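Local coordinates for Non-structural maintenance of chromosomes element 1 homolog (Xenopus laevis, PDB 7DG2), which probably acts as a RING-type E3 ubiquitin ligase that works with a MAGE partner inside the SMC5-SMC6 complex of DNA repair, at residues R55-G67 with L74-D86. Residues are numbered along the deposited sequence; the frame is centred on the assembly and turned at random.
Sequences RHLQPLFMTIEKG and LTYYALVNRVEND
Strands 62-67 and 75-81 form the antiparallel beta hairpin of the Nse1 domain, whose family is related to helix-turn-helix proteins; strand 20-22 pairs with the far edge of 75-81 to make a three-stranded antiparallel sheet. The hairpin axes run at 155°, and the hydrogen-bonded pairs Thr63-Val80, Glu65-Ala78 and Gly67-Tyr76 each exchange two backbone bonds. The straightest of the six, Val80 N to Thr63 O, spans 2.9 Å with 172° at the hydrogen. Beyond the strand end, Arg82 N adds a bond to Phe61 O, approaching from above the carbonyl plane.

One face of the hairpin carries Met62, Ile64, Lys66, Tyr77 and Leu79. With CG of Leu79 anti to the backbone N, the branch is directed to Ile64 and Leu57, and Leu79 CD1 comes within 4.1 Å of Ile64 CG1 and of Leu57 CD1, while Met62 CE meets both Leu79 methyls. Helix 6-18 packs here through Leu12 and Leu15. Farther along, Lys66 runs over one face of the Tyr77 ring, its CG offset toward the rim in a CH-pi contact 3.8 Å from the ring centroid; Ile64 CG2 touches the ring edge in plane.

On the other face, Thr63 CG2 and Val80 CG2 lie side by side, 3.6 Å apart, and that valine methyl also covers the centre of one face of the Arg82 guanidinium. Arg82 NH2 bonds Met167 O of helix 163-176, and a water joins Arg82 NE to Glu65 OE2.

At the open end of the hairpin, away from its turn, Gln18 of the MAGE domain-containing subunit packs on Phe61 and Val83. Val83 CG2 lies over one face of the Phe61 ring in a CH-pi contact, 4.2 Å from the ring centroid and 10° off its normal.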
ATOM      1  N   ARG A  55       8.084  -3.542 -19.643  1.00 20.02           N
ATOM      2  CA  ARG A  55       7.618  -4.399 -20.723  1.00 21.44           C
ATOM      3  C   ARG A  55       6.602  -5.408 -20.210  1.00 18.97           C
ATOM      4  O   ARG A  55       5.564  -5.637 -20.841  1.00 22.30           O
ATOM      5  CB  ARG A  55       8.808  -5.111 -21.369  1.00 24.88           C
ATOM      6  CG  ARG A  55       8.429  -6.166 -22.405  1.00 30.86           C
ATOM      7  CD  ARG A  55       9.577  -6.453 -23.390  1.00 39.54           C
ATOM      8  NE  ARG A  55      10.891  -6.341 -22.761  1.00 41.70           N
ATOM      9  CZ  ARG A  55      11.689  -5.278 -22.870  1.00 47.42           C
ATOM     10  NH1 ARG A  55      12.866  -5.259 -22.250  1.00 40.97           N
ATOM     11  NH2 ARG A  55      11.304  -4.231 -23.592  1.00 48.68           N
ATOM     12  N   HIS A  56       6.876  -6.006 -19.051  1.00 16.62           N
ATOM     13  CA  HIS A  56       5.951  -6.977 -18.472  1.00 18.35           C
ATOM     14  C   HIS A  56       4.738  -6.307 -17.824  1.00 17.17           C
ATOM     15  O   HIS A  56       3.670  -6.929 -17.741  1.00 19.20           O
ATOM     16  CB  HIS A  56       6.687  -7.848 -17.447  1.00 20.23           C
ATOM     17  CG  HIS A  56       7.691  -8.784 -18.054  1.00 24.19           C
ATOM     18  ND1 HIS A  56       7.437 -10.128 -18.245  1.00 28.85           N
ATOM     19  CD2 HIS A  56       8.955  -8.575 -18.500  1.00 27.60           C
ATOM     20  CE1 HIS A  56       8.501 -10.704 -18.783  1.00 25.90           C
ATOM     21  NE2 HIS A  56       9.435  -9.784 -18.948  1.00 28.78           N
ATOM     22  N   LEU A  57       4.877  -5.064 -17.350  1.00 14.67           N
ATOM     23  CA  LEU A  57       3.745  -4.386 -16.720  1.00 16.25           C
ATOM     24  C   LEU A  57       2.776  -3.797 -17.740  1.00 18.28           C
ATOM     25  O   LEU A  57       1.601  -3.583 -17.405  1.00 17.44           O
ATOM     26  CB  LEU A  57       4.227  -3.278 -15.773  1.00 15.53           C
ATOM     27  CG  LEU A  57       4.971  -3.714 -14.502  1.00 13.96           C
ATOM     28  CD1 LEU A  57       5.633  -2.506 -13.856  1.00 13.35           C
ATOM     29  CD2 LEU A  57       4.032  -4.440 -13.512  1.00 16.12           C
ATOM     30  N   GLN A  58       3.225  -3.570 -18.978  1.00 18.52           N
ATOM     31  CA  GLN A  58       2.396  -2.851 -19.949  1.00 20.97           C
ATOM     32  C   GLN A  58       1.031  -3.494 -20.188  1.00 20.80           C
ATOM     33  O   GLN A  58       0.029  -2.762 -20.178  1.00 20.55           O
ATOM     34  CB  GLN A  58       3.180  -2.666 -21.258  1.00 20.84           C
ATOM     35  CG  GLN A  58       2.313  -2.212 -22.433  1.00 27.27           C
ATOM     36  CD  GLN A  58       1.729  -3.396 -23.203  1.00 36.88           C
ATOM     37  OE1 GLN A  58       2.464  -4.278 -23.658  1.00 45.31           O
ATOM     38  NE2 GLN A  58       0.410  -3.428 -23.334  1.00 37.79           N
ATOM     39  N   PRO A  59       0.895  -4.811 -20.388  1.00 19.65           N
ATOM     40  CA  PRO A  59      -0.458  -5.359 -20.595  1.00 21.52           C
ATOM     41  C   PRO A  59      -1.312  -5.375 -19.341  1.00 20.99           C
ATOM     42  O   PRO A  59      -2.502  -5.708 -19.435  1.00 21.02           O
ATOM     43  CB  PRO A  59      -0.193  -6.781 -21.107  1.00 24.45           C
ATOM     44  CG  PRO A  59       1.146  -7.121 -20.612  1.00 26.47           C
ATOM     45  CD  PRO A  59       1.929  -5.849 -20.593  1.00 22.51           C
ATOM     46  N   LEU A  60      -0.751  -5.048 -18.175  1.00 14.98           N
ATOM     47  CA  LEU A  60      -1.528  -4.901 -16.957  1.00 17.38           C
ATOM     48  C   LEU A  60      -1.966  -3.460 -16.732  1.00 17.87           C
ATOM     49  O   LEU A  60      -2.544  -3.159 -15.681  1.00 17.95           O
ATOM     50  CB  LEU A  60      -0.721  -5.398 -15.750  1.00 15.25           C
ATOM     51  CG  LEU A  60      -0.073  -6.779 -15.900  1.00 16.22           C
ATOM     52  CD1 LEU A  60       0.672  -7.188 -14.628  1.00 15.11           C
ATOM     53  CD2 LEU A  60      -1.133  -7.820 -16.255  1.00 18.76           C
ATOM     54  N   PHE A  61      -1.700  -2.578 -17.700  1.00 16.39           N
ATOM     55  CA  PHE A  61      -1.993  -1.146 -17.601  1.00 18.23           C
ATOM     56  C   PHE A  61      -1.359  -0.532 -16.361  1.00 17.28           C
ATOM     57  O   PHE A  61      -1.970   0.269 -15.651  1.00 18.81           O
ATOM     58  CB  PHE A  61      -3.500  -0.900 -17.630  1.00 20.02           C
ATOM     59  CG  PHE A  61      -4.146  -1.413 -18.881  1.00 24.37           C
ATOM     60  CD1 PHE A  61      -3.945  -0.766 -20.089  1.00 28.62           C
ATOM     61  CD2 PHE A  61      -4.929  -2.548 -18.855  1.00 23.82           C
ATOM     62  CE1 PHE A  61      -4.530  -1.243 -21.252  1.00 31.27           C
ATOM     63  CE2 PHE A  61      -5.522  -3.028 -20.018  1.00 28.72           C
ATOM     64  CZ  PHE A  61      -5.321  -2.379 -21.209  1.00 29.50           C
ATOM     65  N   MET A  62      -0.118  -0.933 -16.098  1.00 15.58           N
ATOM     66  CA  MET A  62       0.718  -0.398 -15.038  1.00 15.88           C
ATOM     67  C   MET A  62       2.049   0.012 -15.661  1.00 15.60           C
ATOM     68  O   MET A  62       2.495  -0.591 -16.640  1.00 15.97           O
ATOM     69  CB  MET A  62       0.948  -1.453 -13.933  1.00 17.16           C
ATOM     70  CG  MET A  62      -0.352  -1.994 -13.329  1.00 19.35           C
ATOM     71  SD  MET A  62      -0.030  -3.458 -12.315  1.00 20.12           S
ATOM     72  CE  MET A  62       1.133  -2.769 -11.175  1.00 15.93           C
ATOM     73  N   THR A  63       2.670   1.057 -15.118  1.00 16.40           N
ATOM     74  CA  THR A  63       4.006   1.394 -15.598  1.00 16.01           C
ATOM     75  C   THR A  63       4.777   2.107 -14.500  1.00 18.28           C
ATOM     76  O   THR A  63       4.195   2.692 -13.581  1.00 14.80           O
ATOM     77  CB  THR A  63       3.944   2.249 -16.881  1.00 21.09           C
ATOM     78  OG1 THR A  63       5.218   2.202 -17.542  1.00 23.19           O
ATOM     79  CG2 THR A  63       3.606   3.688 -16.572  1.00 23.06           C
ATOM     80  N   ILE A  64       6.099   2.019 -14.578  1.00 15.88           N
ATOM     81  CA  ILE A  64       6.979   2.773 -13.695  1.00 16.05           C
ATOM     82  C   ILE A  64       7.392   4.018 -14.464  1.00 18.86           C
ATOM     83  O   ILE A  64       8.191   3.939 -15.405  1.00 19.75           O
ATOM     84  CB  ILE A  64       8.196   1.947 -13.259  1.00 14.42           C
ATOM     85  CG1 ILE A  64       7.749   0.715 -12.471  1.00 15.08           C
ATOM     86  CG2 ILE A  64       9.136   2.821 -12.419  1.00 18.86           C
ATOM     87  CD1 ILE A  64       8.866  -0.341 -12.267  1.00 19.98           C
ATOM     88  N   GLU A  65       6.809   5.159 -14.093  1.00 18.30           N
ATOM     89  CA  GLU A  65       7.050   6.434 -14.749  1.00 20.61           C
ATOM     90  C   GLU A  65       8.140   7.212 -14.027  1.00 20.22           C
ATOM     91  O   GLU A  65       8.390   7.005 -12.842  1.00 19.24           O
ATOM     92  CB  GLU A  65       5.765   7.267 -14.780  1.00 23.91           C
ATOM     93  CG  GLU A  65       4.943   7.091 -16.031  1.00 30.20           C
ATOM     94  CD  GLU A  65       5.513   7.867 -17.212  1.00 36.96           C
ATOM     95  OE1 GLU A  65       6.704   8.243 -17.171  1.00 36.53           O
ATOM     96  OE2 GLU A  65       4.765   8.115 -18.177  1.00 44.35           O
ATOM     97  N   LYS A  66       8.791   8.121 -14.760  1.00 18.81           N
ATOM     98  CA  LYS A  66       9.733   9.076 -14.188  1.00 20.07           C
ATOM     99  C   LYS A  66       9.185  10.491 -14.330  1.00 22.86           C
ATOM    100  O   LYS A  66       8.572  10.828 -15.348  1.00 24.10           O
ATOM    101  CB  LYS A  66      11.099   9.026 -14.881  1.00 21.21           C
ATOM    102  CG  LYS A  66      11.816   7.715 -14.805  1.00 24.65           C
ATOM    103  CD  LYS A  66      13.210   7.853 -15.430  1.00 27.52           C
ATOM    104  CE  LYS A  66      13.984   9.009 -14.807  1.00 28.72           C
ATOM    105  NZ  LYS A  66      15.311   9.232 -15.458  1.00 36.50           N
ATOM    106  N   GLY A  67       9.415  11.312 -13.312  1.00 20.02           N
ATOM    107  CA  GLY A  67       9.003  12.701 -13.353  1.00 22.31           C
ATOM    108  C   GLY A  67       9.913  13.549 -12.489  1.00 24.92           C
ATOM    109  O   GLY A  67      10.818  13.040 -11.827  1.00 26.35           O
ATOM    110  N   LEU A  74      13.908  17.355  -8.059  1.00 29.65           N
ATOM    111  CA  LEU A  74      14.437  16.001  -7.994  1.00 25.58           C
ATOM    112  C   LEU A  74      13.671  15.069  -8.934  1.00 26.60           C
ATOM    113  O   LEU A  74      12.511  15.303  -9.276  1.00 25.07           O
ATOM    114  CB  LEU A  74      14.362  15.472  -6.565  1.00 28.59           C
ATOM    115  CG  LEU A  74      15.112  16.282  -5.515  1.00 30.82           C
ATOM    116  CD1 LEU A  74      14.796  15.768  -4.123  1.00 32.99           C
ATOM    117  CD2 LEU A  74      16.608  16.246  -5.792  1.00 32.70           C
ATOM    118  N   THR A  75      14.352  14.008  -9.364  1.00 24.69           N
ATOM    119  CA  THR A  75      13.720  12.970 -10.172  1.00 25.33           C
ATOM    120  C   THR A  75      13.006  11.970  -9.269  1.00 22.30           C
ATOM    121  O   THR A  75      13.521  11.585  -8.217  1.00 22.12           O
ATOM    122  CB  THR A  75      14.765  12.263 -11.043  1.00 27.42           C
ATOM    123  OG1 THR A  75      15.240  13.171 -12.050  1.00 32.59           O
ATOM    124  CG2 THR A  75      14.185  11.026 -11.729  1.00 22.89           C
ATOM    125  N   TYR A  76      11.794  11.582  -9.668  1.00 18.89           N
ATOM    126  CA  TYR A  76      10.998  10.589  -8.950  1.00 19.81           C
ATOM    127  C   TYR A  76      10.595   9.466  -9.894  1.00 16.66           C
ATOM    128  O   TYR A  76      10.368   9.689 -11.086  1.00 18.79           O
ATOM    129  CB  TYR A  76       9.722  11.218  -8.343  1.00 17.27           C
ATOM    130  CG  TYR A  76      10.025  12.132  -7.182  1.00 20.15           C
ATOM    131  CD1 TYR A  76      10.333  13.473  -7.390  1.00 21.85           C
ATOM    132  CD2 TYR A  76      10.038  11.648  -5.884  1.00 21.37           C
ATOM    133  CE1 TYR A  76      10.633  14.303  -6.331  1.00 24.94           C
ATOM    134  CE2 TYR A  76      10.337  12.472  -4.817  1.00 27.55           C
ATOM    135  CZ  TYR A  76      10.630  13.806  -5.049  1.00 28.65           C
ATOM    136  OH  TYR A  76      10.932  14.637  -3.990  1.00 31.53           O
ATOM    137  N   TYR A  77      10.515   8.250  -9.345  1.00 17.13           N
ATOM    138  CA  TYR A  77       9.932   7.102 -10.021  1.00 15.57           C
ATOM    139  C   TYR A  77       8.632   6.743  -9.316  1.00 16.34           C
ATOM    140  O   TYR A  77       8.576   6.731  -8.082  1.00 15.74           O
ATOM    141  CB  TYR A  77      10.866   5.890  -9.994  1.00 15.68           C
ATOM    142  CG  TYR A  77      12.091   6.039 -10.873  1.00 16.47           C
ATOM    143  CD1 TYR A  77      13.135   6.879 -10.504  1.00 20.52           C
ATOM    144  CD2 TYR A  77      12.201   5.330 -12.063  1.00 20.80           C
ATOM    145  CE1 TYR A  77      14.261   7.011 -11.310  1.00 21.10           C
ATOM    146  CE2 TYR A  77      13.333   5.452 -12.863  1.00 24.72           C
ATOM    147  CZ  TYR A  77      14.345   6.303 -12.485  1.00 23.12           C
ATOM    148  OH  TYR A  77      15.466   6.423 -13.293  1.00 24.66           O
ATOM    149  N   ALA A  78       7.588   6.468 -10.089  1.00 15.97           N
ATOM    150  CA  ALA A  78       6.313   6.092  -9.489  1.00 16.05           C
ATOM    151  C   ALA A  78       5.671   4.950 -10.264  1.00 15.52           C
ATOM    152  O   ALA A  78       5.710   4.926 -11.497  1.00 14.47           O
ATOM    153  CB  ALA A  78       5.337   7.273  -9.438  1.00 15.39           C
ATOM    154  N   LEU A  79       5.061   4.017  -9.530  1.00 14.29           N
ATOM    155  CA  LEU A  79       4.258   2.953 -10.121  1.00 13.42           C
ATOM    156  C   LEU A  79       2.844   3.496 -10.290  1.00 13.51           C
ATOM    157  O   LEU A  79       2.168   3.789  -9.297  1.00 15.09           O
ATOM    158  CB  LEU A  79       4.264   1.710  -9.230  1.00 14.90           C
ATOM    159  CG  LEU A  79       3.420   0.547  -9.768  1.00 14.67           C
ATOM    160  CD1 LEU A  79       3.989   0.032 -11.108  1.00 15.74           C
ATOM    161  CD2 LEU A  79       3.377  -0.583  -8.736  1.00 17.59           C
ATOM    162  N   VAL A  80       2.405   3.657 -11.536  1.00 13.84           N
ATOM    163  CA  VAL A  80       1.135   4.323 -11.805  1.00 16.08           C
ATOM    164  C   VAL A  80       0.209   3.396 -12.584  1.00 15.94           C
ATOM    165  O   VAL A  80       0.638   2.538 -13.360  1.00 18.02           O
ATOM    166  CB  VAL A  80       1.338   5.666 -12.556  1.00 16.27           C
ATOM    167  CG1 VAL A  80       2.152   6.616 -11.696  1.00 16.44           C
ATOM    168  CG2 VAL A  80       2.016   5.464 -13.900  1.00 18.59           C
ATOM    169  N   ASN A  81      -1.083   3.572 -12.341  1.00 14.36           N
ATOM    170  CA  ASN A  81      -2.109   2.912 -13.119  1.00 15.85           C
ATOM    171  C   ASN A  81      -2.368   3.695 -14.400  1.00 16.93           C
ATOM    172  O   ASN A  81      -2.236   4.920 -14.439  1.00 19.85           O
ATOM    173  CB  ASN A  81      -3.384   2.805 -12.293  1.00 13.73           C
ATOM    174  CG  ASN A  81      -4.493   2.147 -13.050  1.00 17.68           C
ATOM    175  OD1 ASN A  81      -4.278   1.130 -13.704  1.00 18.78           O
ATOM    176  ND2 ASN A  81      -5.686   2.731 -12.993  1.00 16.35           N
ATOM    177  N   ARG A  82      -2.735   2.981 -15.461  1.00 16.49           N
ATOM    178  CA  ARG A  82      -2.846   3.622 -16.765  1.00 18.17           C
ATOM    179  C   ARG A  82      -4.173   3.332 -17.462  1.00 21.41           C
ATOM    180  O   ARG A  82      -4.293   3.589 -18.665  1.00 26.85           O
ATOM    181  CB  ARG A  82      -1.659   3.220 -17.649  1.00 18.04           C
ATOM    182  CG  ARG A  82      -0.396   4.072 -17.371  1.00 27.88           C
ATOM    183  CD  ARG A  82      -0.666   5.500 -17.849  1.00 29.07           C
ATOM    184  NE  ARG A  82       0.249   6.550 -17.381  1.00 29.98           N
ATOM    185  CZ  ARG A  82       0.014   7.345 -16.332  1.00 28.96           C
ATOM    186  NH1 ARG A  82      -1.089   7.190 -15.595  1.00 18.94           N
ATOM    187  NH2 ARG A  82       0.886   8.306 -16.018  1.00 26.70           N
ATOM    188  N   VAL A  83      -5.185   2.834 -16.749  1.00 16.35           N
ATOM    189  CA  VAL A  83      -6.466   2.533 -17.384  1.00 18.84           C
ATOM    190  C   VAL A  83      -7.619   2.874 -16.449  1.00 20.99           C
ATOM    191  O   VAL A  83      -7.505   2.805 -15.220  1.00 18.62           O
ATOM    192  CB  VAL A  83      -6.546   1.053 -17.840  1.00 20.17           C
ATOM    193  CG1 VAL A  83      -6.692   0.131 -16.640  1.00 19.11           C
ATOM    194  CG2 VAL A  83      -7.684   0.851 -18.831  1.00 22.70           C
ATOM    195  N   GLU A  84      -8.747   3.256 -17.041  1.00 20.48           N
ATOM    196  CA  GLU A  84      -9.974   3.497 -16.294  1.00 20.85           C
ATOM    197  C   GLU A  84     -10.991   2.474 -16.784  1.00 23.34           C
ATOM    198  O   GLU A  84     -11.443   2.558 -17.929  1.00 25.36           O
ATOM    199  CB  GLU A  84     -10.460   4.940 -16.497  1.00 24.00           C
ATOM    200  CG  GLU A  84      -9.342   5.988 -16.288  1.00 27.32           C
ATOM    201  CD  GLU A  84      -9.677   7.395 -16.804  1.00 35.71           C
ATOM    202  OE1 GLU A  84     -10.478   8.104 -16.157  1.00 33.05           O
ATOM    203  OE2 GLU A  84      -9.121   7.792 -17.853  1.00 39.73           O
ATOM    204  N   ASN A  85     -11.332   1.494 -15.949  1.00 22.42           N
ATOM    205  CA  ASN A  85     -12.280   0.460 -16.383  1.00 25.15           C
ATOM    206  C   ASN A  85     -13.108  -0.015 -15.187  1.00 24.15           C
ATOM    207  O   ASN A  85     -13.038   0.548 -14.091  1.00 23.48           O
ATOM    208  CB  ASN A  85     -11.537  -0.681 -17.099  1.00 22.95           C
ATOM    209  CG  ASN A  85     -10.612  -1.463 -16.185  1.00 21.89           C
ATOM    210  OD1 ASN A  85     -10.792  -1.509 -14.970  1.00 24.51           O
ATOM    211  ND2 ASN A  85      -9.617  -2.116 -16.782  1.00 29.93           N
ATOM    212  N   ASP A  86     -13.918  -1.061 -15.410  1.00 26.61           N
ATOM    213  CA  ASP A  86     -14.788  -1.572 -14.355  1.00 23.47           C
ATOM    214  C   ASP A  86     -13.994  -2.179 -13.206  1.00 21.15           C
ATOM    215  O   ASP A  86     -14.454  -2.170 -12.058  1.00 22.74           O
ATOM    216  CB  ASP A  86     -15.742  -2.634 -14.915  1.00 29.76           C
ATOM    217  CG  ASP A  86     -16.878  -2.046 -15.728  1.00 40.17           C
ATOM    218  OD1 ASP A  86     -16.990  -0.806 -15.819  1.00 35.62           O
ATOM    219  OD2 ASP A  86     -17.667  -2.845 -16.277  1.00 43.82           O
TER
HETATM  220  O   HOH W   1      -3.841  -1.570 -13.700  1.00 17.87           O
HETATM  221  O   HOH W   2       2.616   6.315 -18.988  1.00 38.60           O